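Local coordinates for protein putative oxidoreductase (Bacteroides fragilis NCTC 9343, PDB 3EOF) that binds flavin mononucleotide and probably works as a flavin-dependent oxidoreductase of the nitroreductase family, assembled from two subunits, at residues A[85-88]-A[89-93]; A[216-219]-A[220-224]. All coordinates share one frame; numbering follows the deposited sequence. Where two conformers were deposited one is given.

Contact 1: A[85-88]-A[89-93]; sequences CKYC and QERNA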
ATOM      1  N   CYS A  85      11.328   6.854  16.000  1.00 21.35           N
ATOM      2  CA  CYS A  85      11.214   7.367  17.346  1.00 20.23           C
ATOM      3  C   CYS A  85      12.472   7.208  18.121  1.00 18.65           C
ATOM      4  O   CYS A  85      12.741   8.037  18.980  1.00 19.35           O
ATOM      5  CB  CYS A  85      10.063   6.725  18.116  1.00 22.01           C
ATOM      6  SG  CYS A  85       8.507   7.181  17.365  1.00 30.14           S
ATOM      7  N   LYS A  86      13.230   6.139  17.863  1.00 20.99           N
ATOM      8  CA  LYS A  86      14.489   5.917  18.553  0.50 21.30           C
ATOM      9  C   LYS A  86      15.435   7.025  18.088  1.00 20.57           C
ATOM     10  O   LYS A  86      16.165   7.582  18.859  1.00 19.42           O
ATOM     11  CB  LYS A  86      15.013   4.477  18.348  0.50 21.20           C
ATOM     12  CG  LYS A  86      14.529   3.473  19.443  0.50 23.81           C
ATOM     13  CD  LYS A  86      15.018   2.007  19.210  0.50 22.46           C
ATOM     14  CE  LYS A  86      15.442   1.327  20.489  0.50 22.75           C
ATOM     15  NZ  LYS A  86      14.497   1.423  21.619  0.50 30.91           N
ATOM     16  N   TYR A  87      15.372   7.363  16.811  1.00 22.09           N
ATOM     17  CA  TYR A  87      16.166   8.467  16.258  1.00 19.88           C
ATOM     18  C   TYR A  87      15.793   9.781  16.974  1.00 21.18           C
ATOM     19  O   TYR A  87      16.659  10.532  17.370  1.00 20.16           O
ATOM     20  CB  TYR A  87      15.909   8.564  14.762  1.00 19.52           C
ATOM     21  CG  TYR A  87      16.637   9.684  14.019  1.00 21.17           C
ATOM     22  CD1 TYR A  87      17.934  10.029  14.333  1.00 21.93           C
ATOM     23  CD2 TYR A  87      16.028  10.332  12.938  1.00 16.66           C
ATOM     24  CE1 TYR A  87      18.610  11.046  13.622  1.00 18.14           C
ATOM     25  CE2 TYR A  87      16.704  11.367  12.225  1.00 26.76           C
ATOM     26  CZ  TYR A  87      17.988  11.699  12.563  1.00 20.23           C
ATOM     27  OH  TYR A  87      18.691  12.709  11.868  1.00 22.93           O
ATOM     28  N   CYS A  88      14.489  10.010  17.180  1.00 23.84           N
ATOM     29  CA  CYS A  88      13.994  11.203  17.895  1.00 23.31           C
ATOM     30  C   CYS A  88      14.595  11.252  19.297  1.00 24.71           C
ATOM     31  O   CYS A  88      15.158  12.257  19.715  1.00 22.31           O
ATOM     32  CB  CYS A  88      12.457  11.195  17.970  1.00 24.01           C
ATOM     33  SG  CYS A  88      11.622  11.484  16.387  1.00 22.10           S
ATOM     34  N   GLN A  89      14.483  10.140  20.014  1.00 24.42           N
ATOM     35  CA  GLN A  89      15.008  10.013  21.372  1.00 27.48           C
ATOM     36  C   GLN A  89      16.498  10.281  21.463  1.00 25.60           C
ATOM     37  O   GLN A  89      17.000  10.644  22.521  1.00 25.56           O
ATOM     38  CB  GLN A  89      14.644   8.632  21.908  1.00 29.04           C
ATOM     39  CG  GLN A  89      13.099   8.544  22.096  1.00 36.82           C
ATOM     40  CD  GLN A  89      12.507   7.140  22.197  1.00 39.77           C
ATOM     41  OE1 GLN A  89      13.165   6.113  21.929  1.00 54.44           O
ATOM     42  NE2 GLN A  89      11.222   7.097  22.552  1.00 53.00           N
ATOM     43  N   GLU A  90      17.201  10.158  20.340  1.00 23.46           N
ATOM     44  CA  GLU A  90      18.647  10.395  20.311  1.00 21.09           C
ATOM     45  C   GLU A  90      18.996  11.768  19.776  1.00 21.85           C
ATOM     46  O   GLU A  90      20.183  12.099  19.684  1.00 18.38           O
ATOM     47  CB  GLU A  90      19.367   9.308  19.505  1.00 25.44           C
ATOM     48  CG  GLU A  90      19.242   7.903  20.077  1.00 17.86           C
ATOM     49  CD  GLU A  90      19.754   7.777  21.507  1.00 18.50           C
ATOM     50  OE1 GLU A  90      20.795   8.386  21.858  1.00 20.33           O
ATOM     51  OE2 GLU A  90      19.064   7.079  22.284  1.00 31.71           O
ATOM     52  N   ARG A  91      17.975  12.558  19.434  1.00 19.48           N
ATOM     53  CA  ARG A  91      18.153  13.897  18.905  1.00 20.40           C
ATOM     54  C   ARG A  91      17.263  14.938  19.605  1.00 22.31           C
ATOM     55  O   ARG A  91      16.837  15.925  19.010  1.00 20.97           O
ATOM     56  CB  ARG A  91      17.864  13.861  17.421  1.00 18.95           C
ATOM     57  CG  ARG A  91      18.834  13.033  16.664  1.00 20.71           C
ATOM     58  CD  ARG A  91      20.195  13.632  16.682  1.00 24.03           C
ATOM     59  NE  ARG A  91      21.112  12.880  15.847  1.00 23.30           N
ATOM     60  CZ  ARG A  91      21.797  11.806  16.233  1.00 25.90           C
ATOM     61  NH1 ARG A  91      21.687  11.348  17.470  1.00 26.97           N
ATOM     62  NH2 ARG A  91      22.612  11.204  15.354  1.00 23.03           N
ATOM     63  N   ASN A  92      16.964  14.677  20.868  1.00 22.21           N
ATOM     64  CA  ASN A  92      16.197  15.576  21.680  1.00 22.65           C
ATOM     65  C   ASN A  92      14.875  16.018  21.042  1.00 21.20           C
ATOM     66  O   ASN A  92      14.566  17.217  21.014  1.00 22.13           O
ATOM     67  CB  ASN A  92      17.064  16.774  22.039  1.00 20.94           C
ATOM     68  CG  ASN A  92      16.495  17.572  23.186  1.00 21.39           C
ATOM     69  OD1 ASN A  92      15.926  17.006  24.123  1.00 31.07           O
ATOM     70  ND2 ASN A  92      16.630  18.900  23.117  1.00 22.40           N
ATOM     71  N   ALA A  93      14.122  15.026  20.549  1.00 19.39           N
ATOM     72  CA  ALA A  93      12.850  15.232  19.862  1.00 18.28           C
ATOM     73  C   ALA A  93      11.786  14.391  20.533  1.00 21.59           C
ATOM     74  O   ALA A  93      12.034  13.256  20.942  1.00 22.31           O
ATOM     75  CB  ALA A  93      12.956  14.859  18.377  1.00 15.80           C
TER
HETATM   76  O   HOH W   1      12.071   3.631  21.477  1.00 48.65           O
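The phenol ring of Y87 and the guanidinium of R91 meet four residues apart, across the end of the helix, their planes inclined at 71°. Ring atom CE1 of Y87 lies over one face of the guanidinium, 3.8 Å from R91 NE, while the aliphatic part of R91 approaches the ring obliquely, its CG 3.6 Å from Y87 CE1. In the guanidinium plane, R91 NH1 donates to its neighbour's carbonyl, E90 O, at 2.8 Å, which helps fix the rotation of the group. CG of Y87 stands anti to the backbone N (chi1 179°), and this carries the ring toward R91 although the bond leaving CA points away.

At this pair the helix comes to an end. The last regular turn is closed by Q89 N to C85 O, and then C88 O accepts two bonds from opposite faces of its plane, from R91 N at 2.8 Å and from A93 N at 3.1 Å. The returning chain lays A93 CB against C88 CB. On the outer side a water donates to Q89 OE1.

The whole forms the C-terminal end of helix 82-89 and its exit toward helix 100-123. P95 packs on C85 and C88. E199 of the second subunit takes a salt bridge from R91 NE and a hydrogen bond from Y87 OH, and P217 in the second subunit's helix 216-224 packs on both side chains.

Contact 2: A[216-219]-A[220-224]; sequences LPQV and FTDVR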
ATOM      1  N   LEU A 216     -21.197 -16.484  -7.336  1.00 24.11           N
ATOM      2  CA  LEU A 216     -19.818 -16.239  -6.993  1.00 26.05           C
ATOM      3  C   LEU A 216     -19.649 -15.403  -5.689  1.00 26.33           C
ATOM      4  O   LEU A 216     -18.930 -15.819  -4.792  1.00 26.97           O
ATOM      5  CB  LEU A 216     -19.074 -15.646  -8.206  1.00 23.89           C
ATOM      6  CG  LEU A 216     -17.583 -15.408  -8.018  1.00 30.66           C
ATOM      7  CD1 LEU A 216     -16.919 -16.748  -7.661  1.00 30.59           C
ATOM      8  CD2 LEU A 216     -17.000 -14.789  -9.270  1.00 25.18           C
ATOM      9  N   PRO A 217     -20.329 -14.244  -5.570  1.00 26.46           N
ATOM     10  CA  PRO A 217     -20.242 -13.476  -4.340  1.00 23.95           C
ATOM     11  C   PRO A 217     -20.581 -14.237  -3.074  1.00 21.24           C
ATOM     12  O   PRO A 217     -20.054 -13.918  -2.033  1.00 22.90           O
ATOM     13  CB  PRO A 217     -21.267 -12.356  -4.564  1.00 24.07           C
ATOM     14  CG  PRO A 217     -21.268 -12.161  -5.988  1.00 28.51           C
ATOM     15  CD  PRO A 217     -21.180 -13.548  -6.550  1.00 28.13           C
ATOM     16  N   GLN A 218     -21.457 -15.228  -3.143  1.00 22.16           N
ATOM     17  CA  GLN A 218     -21.779 -16.013  -1.960  1.00 21.27           C
ATOM     18  C   GLN A 218     -20.556 -16.762  -1.449  1.00 22.54           C
ATOM     19  O   GLN A 218     -20.439 -16.983  -0.249  1.00 24.67           O
ATOM     20  CB  GLN A 218     -22.895 -16.999  -2.231  1.00 21.20           C
ATOM     21  CG  GLN A 218     -24.251 -16.341  -2.393  1.00 20.82           C
ATOM     22  CD  GLN A 218     -25.278 -17.241  -3.009  1.00 18.04           C
ATOM     23  OE1 GLN A 218     -24.973 -18.342  -3.451  1.00 25.47           O
ATOM     24  NE2 GLN A 218     -26.511 -16.788  -3.039  1.00 19.39           N
ATOM     25  N   VAL A 219     -19.641 -17.148  -2.344  1.00 21.75           N
ATOM     26  CA  VAL A 219     -18.458 -17.869  -1.895  1.00 22.25           C
ATOM     27  C   VAL A 219     -17.636 -16.898  -1.052  1.00 23.85           C
ATOM     28  O   VAL A 219     -17.085 -17.251  -0.013  1.00 26.69           O
ATOM     29  CB  VAL A 219     -17.640 -18.411  -3.053  1.00 22.15           C
ATOM     30  CG1 VAL A 219     -16.392 -19.136  -2.520  1.00 26.83           C
ATOM     31  CG2 VAL A 219     -18.511 -19.354  -3.921  1.00 17.90           C
ATOM     32  N   PHE A 220     -17.555 -15.660  -1.502  1.00 20.09           N
ATOM     33  CA  PHE A 220     -16.820 -14.668  -0.747  1.00 22.40           C
ATOM     34  C   PHE A 220     -17.436 -14.260   0.577  1.00 23.62           C
ATOM     35  O   PHE A 220     -16.730 -14.144   1.573  1.00 24.59           O
ATOM     36  CB  PHE A 220     -16.591 -13.449  -1.615  1.00 21.35           C
ATOM     37  CG  PHE A 220     -15.630 -13.702  -2.715  1.00 24.95           C
ATOM     38  CD1 PHE A 220     -14.280 -13.554  -2.507  1.00 21.36           C
ATOM     39  CD2 PHE A 220     -16.061 -14.108  -3.948  1.00 29.15           C
ATOM     40  CE1 PHE A 220     -13.398 -13.826  -3.489  1.00 25.47           C
ATOM     41  CE2 PHE A 220     -15.159 -14.349  -4.951  1.00 28.33           C
ATOM     42  CZ  PHE A 220     -13.837 -14.216  -4.720  1.00 25.83           C
ATOM     43  N   THR A 221     -18.748 -14.031   0.580  1.00 23.68           N
ATOM     44  CA  THR A 221     -19.456 -13.561   1.757  1.00 23.17           C
ATOM     45  C   THR A 221     -19.716 -14.678   2.753  1.00 22.43           C
ATOM     46  O   THR A 221     -19.704 -14.444   3.947  1.00 22.60           O
ATOM     47  CB  THR A 221     -20.839 -12.950   1.383  1.00 24.43           C
ATOM     48  OG1 THR A 221     -21.705 -13.970   0.861  1.00 22.11           O
ATOM     49  CG2 THR A 221     -20.695 -11.854   0.335  1.00 18.52           C
ATOM     50  N   ASP A 222     -19.964 -15.884   2.261  1.00 22.49           N
ATOM     51  CA  ASP A 222     -20.282 -17.007   3.146  1.00 22.72           C
ATOM     52  C   ASP A 222     -19.113 -17.875   3.604  1.00 22.33           C
ATOM     53  O   ASP A 222     -19.187 -18.534   4.658  1.00 24.52           O
ATOM     54  CB  ASP A 222     -21.336 -17.899   2.486  1.00 21.06           C
ATOM     55  CG  ASP A 222     -22.650 -17.158   2.176  1.00 27.19           C
ATOM     56  OD1 ASP A 222     -22.774 -15.924   2.435  1.00 26.44           O
ATOM     57  OD2 ASP A 222     -23.565 -17.821   1.645  1.00 28.81           O
ATOM     58  N   VAL A 223     -18.053 -17.910   2.810  1.00 20.96           N
ATOM     59  CA  VAL A 223     -16.928 -18.809   3.068  1.00 23.71           C
ATOM     60  C   VAL A 223     -15.583 -18.100   3.247  1.00 25.89           C
ATOM     61  O   VAL A 223     -14.938 -18.248   4.272  1.00 30.28           O
ATOM     62  CB  VAL A 223     -16.804 -19.852   1.891  1.00 22.01           C
ATOM     63  CG1 VAL A 223     -15.603 -20.745   2.095  1.00 21.94           C
ATOM     64  CG2 VAL A 223     -18.104 -20.665   1.730  1.00 17.81           C
ATOM     65  N   ARG A 224     -15.171 -17.321   2.260  1.00 28.43           N
ATOM     66  CA  ARG A 224     -13.838 -16.715   2.267  1.00 29.51           C
ATOM     67  C   ARG A 224     -13.665 -15.540   3.228  1.00 28.49           C
ATOM     68  O   ARG A 224     -12.734 -15.516   4.022  1.00 25.78           O
ATOM     69  CB  ARG A 224     -13.434 -16.230   0.857  1.00 30.18           C
ATOM     70  CG  ARG A 224     -13.221 -17.286  -0.205  1.00 40.54           C
ATOM     71  CD  ARG A 224     -11.888 -18.046  -0.124  1.00 55.46           C
ATOM     72  NE  ARG A 224     -10.686 -17.190  -0.225  1.00 65.65           N
ATOM     73  CZ  ARG A 224     -10.222 -16.601  -1.338  1.00 64.34           C
ATOM     74  NH1 ARG A 224     -10.861 -16.699  -2.496  1.00 72.43           N
ATOM     75  NH2 ARG A 224      -9.116 -15.876  -1.292  1.00 59.90           N
TER
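L216 and F220 lie side by side on the buried flank of helix 216-224, pointing the same way, with L216 CD1 4.0 Å from F220 CE2. The edge of the phenyl ring, near its plane, meets the backbone: CD2 of F220 is 3.4 Å from L216 O. CG of F220 sits beside its own backbone N (chi1 -70°), which swings the ring back along the preceding turn. F207 of helix 202-209 packs on L216 and V219, and F84 of the second subunit meets the F220 ring edge-to-face.

Looser packing is limited to the exposed D222 and V223. The side chains of V223 and V219 approach only distantly, V223 CB 4.5 Å from V219 CG1, although that CB lies 3.2 Å from V219 O. OG1 of the buried T221 donates to D222 OD1 at 2.7 Å, reaching it from above the carboxylate plane, while D222 OD2 forms a salt bridge with K213.

Along the backbone, T221 N to P217 O and D222 N to Q218 O, the latter 2.8 Å long, keep the alpha-helical spacing. The turn then widens: V219 O receives V223 N at 3.1 Å and also R224 N at 3.0 Å, the second bond being the i to i+5 link of a pi-type turn. With two donors on one carbonyl the final turn stays closed as it broadens, and the two partners of D222 probably stabilise its carboxylate as an anion.

In the fold
Contact 1, at the end of one helix, and contact 2, along another, never meet within one chain: their centres lie 48 Å apart, on opposite sides of the chain's centre, and their nearest atoms are about 34 Å apart. The dimer brings them together, because 85-93 of each subunit packs against 216-224 of the other; N92 O, for instance, accepts a hydrogen bond from Q218 NE2 of the second subunit. Their relation to the flavin differs. The side chain of Y87 in contact 1 is about 14 Å from a bound FMN, whereas that of R224 in contact 2 comes within about 5 Å of one and about 7 Å of the side chain of the FMN-binding R13.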